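Local atomic coordinates of CurJ (Moorea producens 3L, PDB entry 5TZ6), a protein that is a polyketide synthase dehydratase domain from curacin biosynthesis that, in its active form, probably carries out a vinylogous dehydration. Residues Gln72-Leu77 with Lys138-Asn143. The protein carries 1 engineered substitution. Sequence-based numbering, arbitrary orientation.
Sequences QIEDIL and KLSVAN
Gln-72 and Ser-140 are joined three times over, by a reciprocal pair of backbone hydrogen bonds and by a side-chain bond from Gln-72 NE2 to Ser-140 OG (3.1 Å). With chi1 at 61°, CG of Gln-72 sits between its own backbone N and carbonyl carbon, 3.4 Å from Ser-140 OG, and the chain runs on extended to bring NE2 to the same hydroxyl. An alanine in place of Gln-72 would probably leave Ser-140 OG without its amide donor and open a gap beside the methyl of Ala-142. Glu-74 and Lys-138 form the next hydrogen-bonded pair of these antiparallel strands, which lie within the double-hotdog fold of polyketide synthase dehydratases, strand 71-77 running between strands 132-141 and 239-250. On the same face as Gln-72, Lys-138 bends at chi3 and chi4, and Lys-138 NZ forms a salt bridge with Glu-74 OE1 (3.2 Å), whose hydrogen bond is weak. Asp-75 OD2, 4.3 Å from Lys-138 NZ and too far for a salt bridge, probably adds to the negative field around it. The other face is apolar: Ile-73 CG1 meets Leu-139 CD1 at 4.0 Å, the two side chains side by side, with Phe-105 touching both and helix 51-65 packing on Ile-73. Past Glu-74 a G1 beta bulge sets Asp-75 and Ile-76 together opposite Ile-245 and bends the strand.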
loop_
_atom_site.group_PDB
_atom_site.type_symbol
_atom_site.label_atom_id
_atom_site.label_comp_id
_atom_site.label_asym_id
_atom_site.label_seq_id
_atom_site.Cartn_x
_atom_site.Cartn_y
_atom_site.Cartn_z
ATOM N N GLN A 72 23.071 -2.256 6.509
ATOM C CA GLN A 72 23.911 -2.945 5.548
ATOM C C GLN A 72 23.052 -3.798 4.631
ATOM O O GLN A 72 22.055 -4.394 5.061
ATOM C CB GLN A 72 24.958 -3.821 6.243
ATOM C CG GLN A 72 24.373 -4.912 7.111
ATOM C CD GLN A 72 25.437 -5.696 7.855
ATOM O OE1 GLN A 72 26.590 -5.269 7.947
ATOM N NE2 GLN A 72 25.052 -6.844 8.402
ATOM N N ILE A 73 23.442 -3.810 3.358
ATOM C CA ILE A 73 22.821 -4.598 2.308
ATOM C C ILE A 73 23.872 -5.583 1.821
ATOM O O ILE A 73 24.972 -5.173 1.440
ATOM C CB ILE A 73 22.344 -3.698 1.155
ATOM C CG1 ILE A 73 21.654 -2.454 1.726
ATOM C CG2 ILE A 73 21.443 -4.480 0.199
ATOM C CD1 ILE A 73 21.320 -1.402 0.695
ATOM N N GLU A 74 23.541 -6.866 1.815
ATOM C CA GLU A 74 24.521 -7.903 1.533
ATOM C C GLU A 74 24.049 -8.801 0.400
ATOM O O GLU A 74 22.849 -8.945 0.150
ATOM C CB GLU A 74 24.825 -8.762 2.770
ATOM C CG GLU A 74 25.633 -8.063 3.837
ATOM C CD GLU A 74 25.632 -8.829 5.142
ATOM O OE1 GLU A 74 24.568 -8.902 5.793
ATOM O OE2 GLU A 74 26.692 -9.380 5.509
ATOM N N ASP A 75 25.021 -9.408 -0.278
ATOM C CA ASP A 75 24.771 -10.331 -1.380
ATOM C C ASP A 75 23.781 -9.742 -2.380
ATOM O O ASP A 75 22.755 -10.344 -2.711
ATOM C CB ASP A 75 24.287 -11.674 -0.841
ATOM C CG ASP A 75 25.235 -12.246 0.192
ATOM O OD1 ASP A 75 26.461 -12.052 0.041
ATOM O OD2 ASP A 75 24.758 -12.875 1.161
ATOM N N ILE A 76 24.102 -8.542 -2.857
ATOM C CA ILE A 76 23.269 -7.833 -3.821
ATOM C C ILE A 76 23.509 -8.389 -5.217
ATOM O O ILE A 76 24.659 -8.540 -5.649
ATOM C CB ILE A 76 23.571 -6.326 -3.789
ATOM C CG1 ILE A 76 23.442 -5.776 -2.367
ATOM C CG2 ILE A 76 22.680 -5.583 -4.774
ATOM C CD1 ILE A 76 24.056 -4.406 -2.200
ATOM N N LEU A 77 22.426 -8.648 -5.947
ATOM C CA LEU A 77 22.498 -8.956 -7.368
ATOM C C LEU A 77 21.479 -8.100 -8.103
ATOM O O LEU A 77 20.458 -7.697 -7.534
ATOM C CB LEU A 77 22.244 -10.445 -7.638
ATOM C CG LEU A 77 23.381 -11.357 -7.178
ATOM C CD1 LEU A 77 22.981 -12.837 -7.213
ATOM C CD2 LEU A 77 24.651 -11.090 -7.991
ATOM N N LYS A 138 20.031 -9.168 0.876
ATOM C CA LYS A 138 19.734 -9.227 2.298
ATOM C C LYS A 138 19.951 -7.853 2.921
ATOM O O LYS A 138 20.792 -7.077 2.472
ATOM C CB LYS A 138 20.610 -10.302 2.968
ATOM C CG LYS A 138 20.785 -10.207 4.464
ATOM C CD LYS A 138 21.130 -11.579 5.021
ATOM C CE LYS A 138 22.399 -12.127 4.371
ATOM N NZ LYS A 138 23.623 -11.903 5.184
ATOM N N LEU A 139 19.181 -7.547 3.958
ATOM C CA LEU A 139 19.116 -6.193 4.494
ATOM C C LEU A 139 18.995 -6.269 6.004
ATOM O O LEU A 139 18.075 -6.910 6.515
ATOM C CB LEU A 139 17.924 -5.443 3.896
ATOM C CG LEU A 139 17.536 -4.089 4.474
ATOM C CD1 LEU A 139 18.647 -3.087 4.229
ATOM C CD2 LEU A 139 16.229 -3.633 3.846
ATOM N N SER A 140 19.900 -5.612 6.723
ATOM C CA SER A 140 19.835 -5.693 8.173
ATOM C C SER A 140 20.483 -4.462 8.780
ATOM O O SER A 140 21.208 -3.722 8.114
ATOM C CB SER A 140 20.531 -6.948 8.710
ATOM O OG SER A 140 21.935 -6.873 8.513
ATOM N N VAL A 141 20.238 -4.273 10.078
ATOM C CA VAL A 141 20.877 -3.174 10.784
ATOM C C VAL A 141 22.378 -3.431 10.864
ATOM O O VAL A 141 22.862 -4.558 10.709
ATOM C CB VAL A 141 20.263 -2.989 12.182
ATOM C CG1 VAL A 141 20.756 -1.699 12.817
ATOM C CG2 VAL A 141 18.746 -2.993 12.098
ATOM N N ALA A 142 23.128 -2.359 11.068
ATOM C CA ALA A 142 24.561 -2.455 11.256
ATOM C C ALA A 142 24.946 -1.524 12.393
ATOM O O ALA A 142 24.104 -0.821 12.962
ATOM C CB ALA A 142 25.319 -2.109 9.970
ATOM N N ASN A 143 26.225 -1.533 12.733
ATOM C CA ASN A 143 26.785 -0.685 13.771
ATOM C C ASN A 143 27.766 0.310 13.163
ATOM O O ASN A 143 28.189 0.181 12.009
ATOM C CB ASN A 143 27.455 -1.528 14.860
ATOM C CG ASN A 143 28.124 -2.763 14.301
ATOM O OD1 ASN A 143 29.167 -2.682 13.658
ATOM N ND2 ASN A 143 27.517 -3.923 14.542
#